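PDB 3GGY: vacuolar protein sorting-associated protein IST1, which acts in a late step of multivesicular body cargo sorting and regulates recruitment of the ATPase VPS4 to the ESCRT-III complex. Local coordinates for residues T14-C19 and S126-L131; P7-L12 and A82-I87; L46-Q51 and Y184-N189. All blocks are in the same frame, centred on the assembly; numbering follows the deposited sequence.

In the fold
From the N terminus, helix 8-46 runs the length of this N-terminal domain and turns into helix 50-82, making a long hairpin. Contact 2 closes the first loop, bringing helix 84-87 back to the start of helix 8-46 at the open end of the hairpin. Contact 1 lays helix 125-135 on the next turns of helix 8-46; the two touch through Leu131 and Leu128 on Phe8, Lys11 and Leu12, and their centres are about 11 Å apart. Contact 3 joins the hairpin turn to helix 184-188, its centre about 46 Å from that of contact 1 and about 54 Å from that of contact 2. Along the chain all three cross one another and none nests.

Contact 1 (T14-C19 and S126-L131); sequences TCLKMC and SQLKDL
Cys15 is the hub through which the two helices meet, and its sulfur does most of the touching. SG stands anti to the backbone N (chi1 178°), which carries it out from helix 8-46 into the angle between two side chains of the other helix. There it lies 3.4 Å from Leu128 CD2 and 3.6 Å from Gln127 CB, close packing for a thiol on aliphatic carbon.

The remaining apolar contacts spread outward from this centre. Leu128 and Leu16 cross at about a right angle, methyl against methyl, with Leu16 CD2 3.9 Å from Leu128 CD2. One turn along, Cys19 SG approaches the other branch of the same leucine, CD1, and Cys15 CB meets Leu131 CD1 at 4.2 Å.

The helix pair is nearly antiparallel, at 158° between directions, with the axes of the two short segments 10.0 Å apart at closest approach. It sets helix 125-135 against the first helix of the long hairpin that characterises the ESCRT-III-like fold. Leu16 and Cys19 also touch Leu80 and Cys77 of helix 50-82, so both arms of the hairpin share in this core.

Polar groups contribute little across the seam, where no hydrogen bond forms. Gln127, extended beyond CG, lies at the exposed margin and brings OE1 to 3.9 Å from Cys15 SG.

Contact 2 (P7-L12 and A82-I87); sequences PFTIKL and ARVQVI
Val84 and Thr9 form the closest apolar pair, with Val84 CG1 3.6 Å from Thr9 CG2. Both methyls are anti to their own backbone N (chi1 of Val84 177°), and the two side chains cross obliquely. The same Val84 methyl is also touched by Leu12 CD2, at 4.1 Å, where the leucine and valine run by one another in opposing senses.

Leu12 then bridges to the next turn of the short helix. Its CD2 meets Ile87 CG2 at 4.0 Å, the side chains crossing at about a right angle. Ile87 CG2 also lies at the edge of the Phe8 ring, near its plane, 4.3 Å from CE2. Leu131, Met132 and Lys135 of helix 125-135 touch this ring as well.

The polar link runs through a water. It lies 2.8 Å from Thr9 OG1 and donates to the backbone O of Val84 at 3.2 Å, tying the threonine hydroxyl to the short helix beside the apolar patch.

Within segment 82-87, Gln85 folds back so that NE2 donates to Ala82 O at 3.2 Å, with an N-H...O angle of 159°. This bond spans the turn at Arg83, the N-cap where helix 50-82 gives way to helix 84-87. Helix 84-87 packs on the first turns of helix 8-46, at the open end of the helical hairpin of an ESCRT-III-like domain.

Contact 3 (L46-Q51 and Y184-N189); sequences LTNKEQ and YSKLEN
Lys186 and Glu50 both have CG anti to the carbonyl carbon and a bend at chi2 (-61° in each), which swings CD of each residue off the line of its first bonds. The two side chains meet their partners across the junction between the hairpin turn and the C-terminal helix 184-188. Beyond its bend the lysine is extended, and CE lies 3.7 Å from Leu46 O, the carbonyl oxygen of the last residue of helix 8-46. Its ammonium group comes up to the side-chain amide of Asn48, whose orientation is doubtful.

Glu50 approaches the end of the other segment. Its CG packs 3.5 Å from Asn189 O. OE2 is close to Lys186 O, at 3.3 Å, two acceptors that are not hydrogen-bonded, and the still shorter approaches of OE2 to Asn189 are doubtful. Glu50 also touches Leu45 and Ser190.

An alanine here removes everything past CB and would probably open a gap beside the Asn189 carbonyl.

Asn48, with positive phi (61°), is the C' residue of a Schellman motif that closes helix 8-46, and Lys49 occupies the N-cap position of helix 50-82. This surface contact thus joins the C-terminal helix to the tight turn at the tip of the long hairpin of the ESCRT-III-like fold.

Contact 1 (T14-C19 and S126-L131)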
# COMPACT_ATOMS: atom_id res chain seq x y z
N THR A 14 -16.69 -0.68 12.78
CA THR A 14 -16.27 -2.08 12.81
C THR A 14 -15.34 -2.38 11.64
O THR A 14 -14.32 -3.05 11.79
CB THR A 14 -17.49 -3.03 12.70
OG1 THR A 14 -18.37 -2.81 13.80
CG2 THR A 14 -17.03 -4.48 12.71
N CYS A 15 -15.72 -1.88 10.46
CA CYS A 15 -14.93 -2.09 9.25
C CYS A 15 -13.55 -1.47 9.35
O CYS A 15 -12.54 -2.13 9.10
CB CYS A 15 -15.67 -1.51 8.05
SG CYS A 15 -14.77 -1.67 6.48
N LEU A 16 -13.49 -0.20 9.73
CA LEU A 16 -12.22 0.51 9.85
C LEU A 16 -11.31 -0.15 10.88
O LEU A 16 -10.10 -0.26 10.66
CB LEU A 16 -12.47 1.97 10.21
CG LEU A 16 -13.07 2.83 9.09
CD1 LEU A 16 -13.47 4.19 9.63
CD2 LEU A 16 -12.05 2.98 7.97
N LYS A 17 -11.87 -0.58 12.00
CA LYS A 17 -11.06 -1.22 13.03
C LYS A 17 -10.43 -2.51 12.52
O LYS A 17 -9.26 -2.79 12.80
CB LYS A 17 -11.89 -1.50 14.29
CG LYS A 17 -12.18 -0.26 15.11
CD LYS A 17 -12.95 -0.60 16.38
CE LYS A 17 -13.20 0.64 17.22
NZ LYS A 17 -11.93 1.27 17.69
N MET A 18 -11.20 -3.29 11.77
CA MET A 18 -10.71 -4.55 11.22
C MET A 18 -9.66 -4.26 10.15
O MET A 18 -8.64 -4.94 10.06
CB MET A 18 -11.86 -5.36 10.62
CG MET A 18 -11.45 -6.71 10.05
SD MET A 18 -11.12 -8.00 11.28
CE MET A 18 -9.36 -7.92 11.41
N CYS A 19 -9.91 -3.23 9.34
CA CYS A 19 -8.94 -2.89 8.30
C CYS A 19 -7.61 -2.51 8.92
O CYS A 19 -6.55 -2.89 8.43
CB CYS A 19 -9.45 -1.73 7.44
SG CYS A 19 -10.73 -2.21 6.27
N SER A 126 -12.94 -3.97 0.76
CA SER A 126 -14.08 -3.98 -0.15
C SER A 126 -15.35 -3.51 0.55
O SER A 126 -16.26 -2.97 -0.07
CB SER A 126 -14.30 -5.39 -0.74
OG SER A 126 -14.57 -6.33 0.28
N GLN A 127 -15.40 -3.72 1.87
CA GLN A 127 -16.55 -3.30 2.66
C GLN A 127 -16.67 -1.78 2.68
O GLN A 127 -17.77 -1.24 2.78
CB GLN A 127 -16.43 -3.82 4.09
CG GLN A 127 -16.73 -5.30 4.24
CD GLN A 127 -16.28 -5.85 5.58
OE1 GLN A 127 -16.43 -5.20 6.61
NE2 GLN A 127 -15.72 -7.05 5.56
N LEU A 128 -15.53 -1.09 2.60
CA LEU A 128 -15.54 0.37 2.61
C LEU A 128 -16.21 0.86 1.34
O LEU A 128 -16.99 1.82 1.36
CB LEU A 128 -14.11 0.92 2.69
CG LEU A 128 -13.37 0.70 4.01
CD1 LEU A 128 -11.97 1.26 3.89
CD2 LEU A 128 -14.13 1.38 5.15
N LYS A 129 -15.91 0.20 0.23
CA LYS A 129 -16.52 0.58 -1.04
C LYS A 129 -18.03 0.40 -0.94
O LYS A 129 -18.79 1.31 -1.26
CB LYS A 129 -15.99 -0.30 -2.18
CG LYS A 129 -16.57 0.07 -3.54
CD LYS A 129 -16.09 -0.86 -4.64
CE LYS A 129 -16.90 -2.14 -4.68
NZ LYS A 129 -18.31 -1.88 -5.09
N ASP A 130 -18.46 -0.76 -0.46
CA ASP A 130 -19.88 -1.04 -0.32
C ASP A 130 -20.57 -0.00 0.57
O ASP A 130 -21.66 0.48 0.25
CB ASP A 130 -20.11 -2.44 0.25
CG ASP A 130 -19.61 -3.54 -0.68
OD1 ASP A 130 -19.74 -3.38 -1.91
OD2 ASP A 130 -19.11 -4.56 -0.18
N LEU A 131 -19.94 0.34 1.68
CA LEU A 131 -20.51 1.32 2.60
C LEU A 131 -20.63 2.71 1.97
O LEU A 131 -21.65 3.38 2.15
CB LEU A 131 -19.66 1.42 3.87
CG LEU A 131 -19.75 0.23 4.83
CD1 LEU A 131 -18.71 0.40 5.94
CD2 LEU A 131 -21.15 0.14 5.42

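Contact 2 (P7-L12 and A82-I87)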
# COMPACT_ATOMS: atom_id res chain seq x y z
N PRO A 7 -26.48 0.22 12.39
CA PRO A 7 -26.36 1.60 11.92
C PRO A 7 -25.12 1.75 11.05
O PRO A 7 -24.13 1.04 11.24
CB PRO A 7 -26.26 2.40 13.21
CG PRO A 7 -27.06 1.59 14.17
CD PRO A 7 -26.59 0.18 13.86
N PHE A 8 -25.18 2.67 10.10
CA PHE A 8 -24.05 2.91 9.21
C PHE A 8 -22.78 3.19 10.00
O PHE A 8 -21.74 2.58 9.77
CB PHE A 8 -24.35 4.10 8.31
CG PHE A 8 -23.17 4.53 7.48
CD1 PHE A 8 -22.77 3.78 6.38
CD2 PHE A 8 -22.45 5.67 7.83
CE1 PHE A 8 -21.66 4.17 5.64
CE2 PHE A 8 -21.35 6.06 7.08
CZ PHE A 8 -20.95 5.31 5.99
N THR A 9 -22.87 4.12 10.95
CA THR A 9 -21.74 4.51 11.77
C THR A 9 -21.09 3.35 12.51
O THR A 9 -19.87 3.31 12.67
CB THR A 9 -22.15 5.59 12.80
OG1 THR A 9 -22.60 6.76 12.11
CG2 THR A 9 -20.97 5.96 13.69
N ILE A 10 -21.90 2.40 12.96
CA ILE A 10 -21.38 1.24 13.67
C ILE A 10 -20.70 0.27 12.71
O ILE A 10 -19.63 -0.26 13.01
CB ILE A 10 -22.50 0.51 14.44
CG1 ILE A 10 -23.07 1.44 15.51
CG2 ILE A 10 -21.96 -0.76 15.08
CD1 ILE A 10 -24.23 0.85 16.30
N LYS A 11 -21.32 0.04 11.56
CA LYS A 11 -20.75 -0.86 10.57
C LYS A 11 -19.43 -0.29 10.05
O LYS A 11 -18.49 -1.05 9.79
CB LYS A 11 -21.72 -1.07 9.41
CG LYS A 11 -23.04 -1.72 9.81
CD LYS A 11 -23.80 -2.24 8.59
CE LYS A 11 -24.10 -1.12 7.60
NZ LYS A 11 -24.94 -0.05 8.21
N LEU A 12 -19.37 1.03 9.90
CA LEU A 12 -18.15 1.67 9.41
C LEU A 12 -17.04 1.56 10.44
O LEU A 12 -15.89 1.26 10.11
CB LEU A 12 -18.43 3.15 9.09
CG LEU A 12 -17.24 3.98 8.58
CD1 LEU A 12 -16.68 3.38 7.30
CD2 LEU A 12 -17.69 5.42 8.35
N ALA A 82 -11.13 8.16 13.46
CA ALA A 82 -11.26 9.25 14.42
C ALA A 82 -12.32 10.27 14.02
O ALA A 82 -12.77 11.06 14.86
CB ALA A 82 -9.91 9.94 14.59
N ARG A 83 -12.71 10.26 12.75
CA ARG A 83 -13.71 11.20 12.25
C ARG A 83 -14.98 10.51 11.77
O ARG A 83 -15.74 11.06 10.97
CB ARG A 83 -13.11 12.02 11.09
CG ARG A 83 -11.79 12.71 11.43
CD ARG A 83 -11.22 13.42 10.21
NE ARG A 83 -9.94 14.07 10.49
CZ ARG A 83 -9.80 15.25 11.10
NH1 ARG A 83 -10.86 15.92 11.52
NH2 ARG A 83 -8.59 15.75 11.30
N VAL A 84 -15.22 9.30 12.27
CA VAL A 84 -16.39 8.52 11.88
C VAL A 84 -17.73 9.25 12.01
O VAL A 84 -18.58 9.15 11.13
CB VAL A 84 -16.47 7.20 12.67
CG1 VAL A 84 -17.73 6.43 12.30
CG2 VAL A 84 -15.25 6.36 12.38
N GLN A 85 -17.91 9.98 13.10
CA GLN A 85 -19.16 10.70 13.32
C GLN A 85 -19.42 11.78 12.28
O GLN A 85 -20.58 12.10 11.98
CB GLN A 85 -19.18 11.32 14.73
CG GLN A 85 -18.03 12.27 15.04
CD GLN A 85 -16.67 11.59 14.99
OE1 GLN A 85 -16.46 10.55 15.61
NE2 GLN A 85 -15.74 12.19 14.26
N VAL A 86 -18.36 12.34 11.71
CA VAL A 86 -18.50 13.38 10.70
C VAL A 86 -18.89 12.78 9.35
O VAL A 86 -19.71 13.34 8.61
CB VAL A 86 -17.19 14.17 10.52
CG1 VAL A 86 -17.42 15.35 9.60
CG2 VAL A 86 -16.69 14.65 11.87
N ILE A 87 -18.31 11.63 9.03
CA ILE A 87 -18.60 10.94 7.77
C ILE A 87 -20.08 10.58 7.71
O ILE A 87 -20.67 10.48 6.63
CB ILE A 87 -17.76 9.65 7.65
CG1 ILE A 87 -16.28 10.00 7.66
CG2 ILE A 87 -18.14 8.90 6.38
CD1 ILE A 87 -15.36 8.81 7.72
O HOH W 1 -20.79 7.16 10.07

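Contact 3 (L46-Q51 and Y184-N189)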
# COMPACT_ATOMS: atom_id res chain seq x y z
N LEU A 46 26.55 -15.09 -3.11
CA LEU A 46 27.64 -15.94 -2.65
C LEU A 46 27.85 -17.14 -3.56
O LEU A 46 28.96 -17.67 -3.65
CB LEU A 46 27.38 -16.43 -1.22
CG LEU A 46 27.34 -15.39 -0.11
CD1 LEU A 46 27.12 -16.09 1.23
CD2 LEU A 46 28.65 -14.59 -0.08
N THR A 47 26.79 -17.57 -4.24
CA THR A 47 26.86 -18.72 -5.13
C THR A 47 26.90 -18.37 -6.62
O THR A 47 26.59 -19.21 -7.47
CB THR A 47 25.70 -19.71 -4.87
OG1 THR A 47 24.44 -19.03 -4.92
CG2 THR A 47 25.86 -20.36 -3.51
N ASN A 48 27.29 -17.14 -6.93
CA ASN A 48 27.43 -16.67 -8.30
C ASN A 48 26.18 -16.69 -9.18
O ASN A 48 26.29 -16.76 -10.40
CB ASN A 48 28.53 -17.49 -8.99
CG ASN A 48 29.86 -17.44 -8.25
OD1 ASN A 48 30.71 -18.32 -8.41
ND2 ASN A 48 30.05 -16.41 -7.43
N LYS A 49 25.00 -16.62 -8.56
CA LYS A 49 23.75 -16.62 -9.32
C LYS A 49 23.31 -15.17 -9.52
O LYS A 49 22.33 -14.72 -8.94
CB LYS A 49 22.68 -17.42 -8.58
CG LYS A 49 23.06 -18.89 -8.38
CD LYS A 49 21.99 -19.63 -7.58
CE LYS A 49 22.34 -21.10 -7.42
NZ LYS A 49 21.31 -21.83 -6.63
N GLU A 50 24.06 -14.46 -10.36
CA GLU A 50 23.80 -13.05 -10.64
C GLU A 50 22.43 -12.73 -11.23
O GLU A 50 21.74 -11.84 -10.75
CB GLU A 50 24.91 -12.52 -11.56
CG GLU A 50 26.30 -12.79 -11.00
CD GLU A 50 26.53 -12.13 -9.65
OE1 GLU A 50 25.58 -12.06 -8.84
OE2 GLU A 50 27.67 -11.68 -9.39
N GLN A 51 22.05 -13.47 -12.26
CA GLN A 51 20.77 -13.26 -12.91
C GLN A 51 19.62 -13.41 -11.92
O GLN A 51 18.74 -12.55 -11.85
CB GLN A 51 20.61 -14.26 -14.07
CG GLN A 51 19.36 -14.07 -14.90
CD GLN A 51 19.35 -14.92 -16.15
OE1 GLN A 51 20.26 -15.74 -16.37
NE2 GLN A 51 18.33 -14.74 -16.99
N TYR A 184 33.47 -8.56 -1.64
CA TYR A 184 33.55 -7.61 -2.74
C TYR A 184 33.38 -8.24 -4.11
O TYR A 184 32.57 -7.78 -4.92
CB TYR A 184 34.90 -6.89 -2.71
CG TYR A 184 35.06 -5.83 -3.78
CD1 TYR A 184 34.46 -4.58 -3.65
CD2 TYR A 184 35.80 -6.09 -4.94
CE1 TYR A 184 34.59 -3.61 -4.64
CE2 TYR A 184 35.94 -5.13 -5.94
CZ TYR A 184 35.33 -3.89 -5.78
OH TYR A 184 35.44 -2.93 -6.76
N SER A 185 34.16 -9.28 -4.39
CA SER A 185 34.11 -9.94 -5.69
C SER A 185 32.72 -10.45 -6.05
O SER A 185 32.30 -10.35 -7.20
CB SER A 185 35.10 -11.10 -5.75
OG SER A 185 34.75 -12.13 -4.84
N LYS A 186 32.01 -10.99 -5.07
CA LYS A 186 30.68 -11.53 -5.31
C LYS A 186 29.66 -10.45 -5.64
O LYS A 186 28.77 -10.66 -6.47
CB LYS A 186 30.21 -12.32 -4.09
CG LYS A 186 31.10 -13.51 -3.73
CD LYS A 186 31.17 -14.53 -4.86
CE LYS A 186 31.97 -15.76 -4.44
NZ LYS A 186 32.18 -16.71 -5.57
N LEU A 187 29.78 -9.29 -5.00
CA LEU A 187 28.84 -8.21 -5.27
C LEU A 187 29.15 -7.53 -6.60
O LEU A 187 28.24 -7.21 -7.36
CB LEU A 187 28.87 -7.16 -4.15
CG LEU A 187 27.83 -6.06 -4.41
CD1 LEU A 187 26.45 -6.67 -4.35
CD2 LEU A 187 27.96 -4.95 -3.40
N GLU A 188 30.43 -7.32 -6.87
CA GLU A 188 30.84 -6.68 -8.11
C GLU A 188 30.37 -7.45 -9.34
O GLU A 188 29.96 -6.85 -10.33
CB GLU A 188 32.36 -6.53 -8.16
CG GLU A 188 32.89 -5.41 -7.30
CD GLU A 188 32.33 -4.05 -7.70
OE1 GLU A 188 32.38 -3.71 -8.90
OE2 GLU A 188 31.84 -3.33 -6.81
N ASN A 189 30.43 -8.78 -9.27
CA ASN A 189 30.00 -9.60 -10.39
C ASN A 189 28.51 -9.46 -10.70
O ASN A 189 28.06 -9.82 -11.79
CB ASN A 189 30.36 -11.07 -10.15
CG ASN A 189 31.86 -11.32 -10.06
OD1 ASN A 189 32.65 -10.58 -10.64
ND2 ASN A 189 32.25 -12.37 -9.35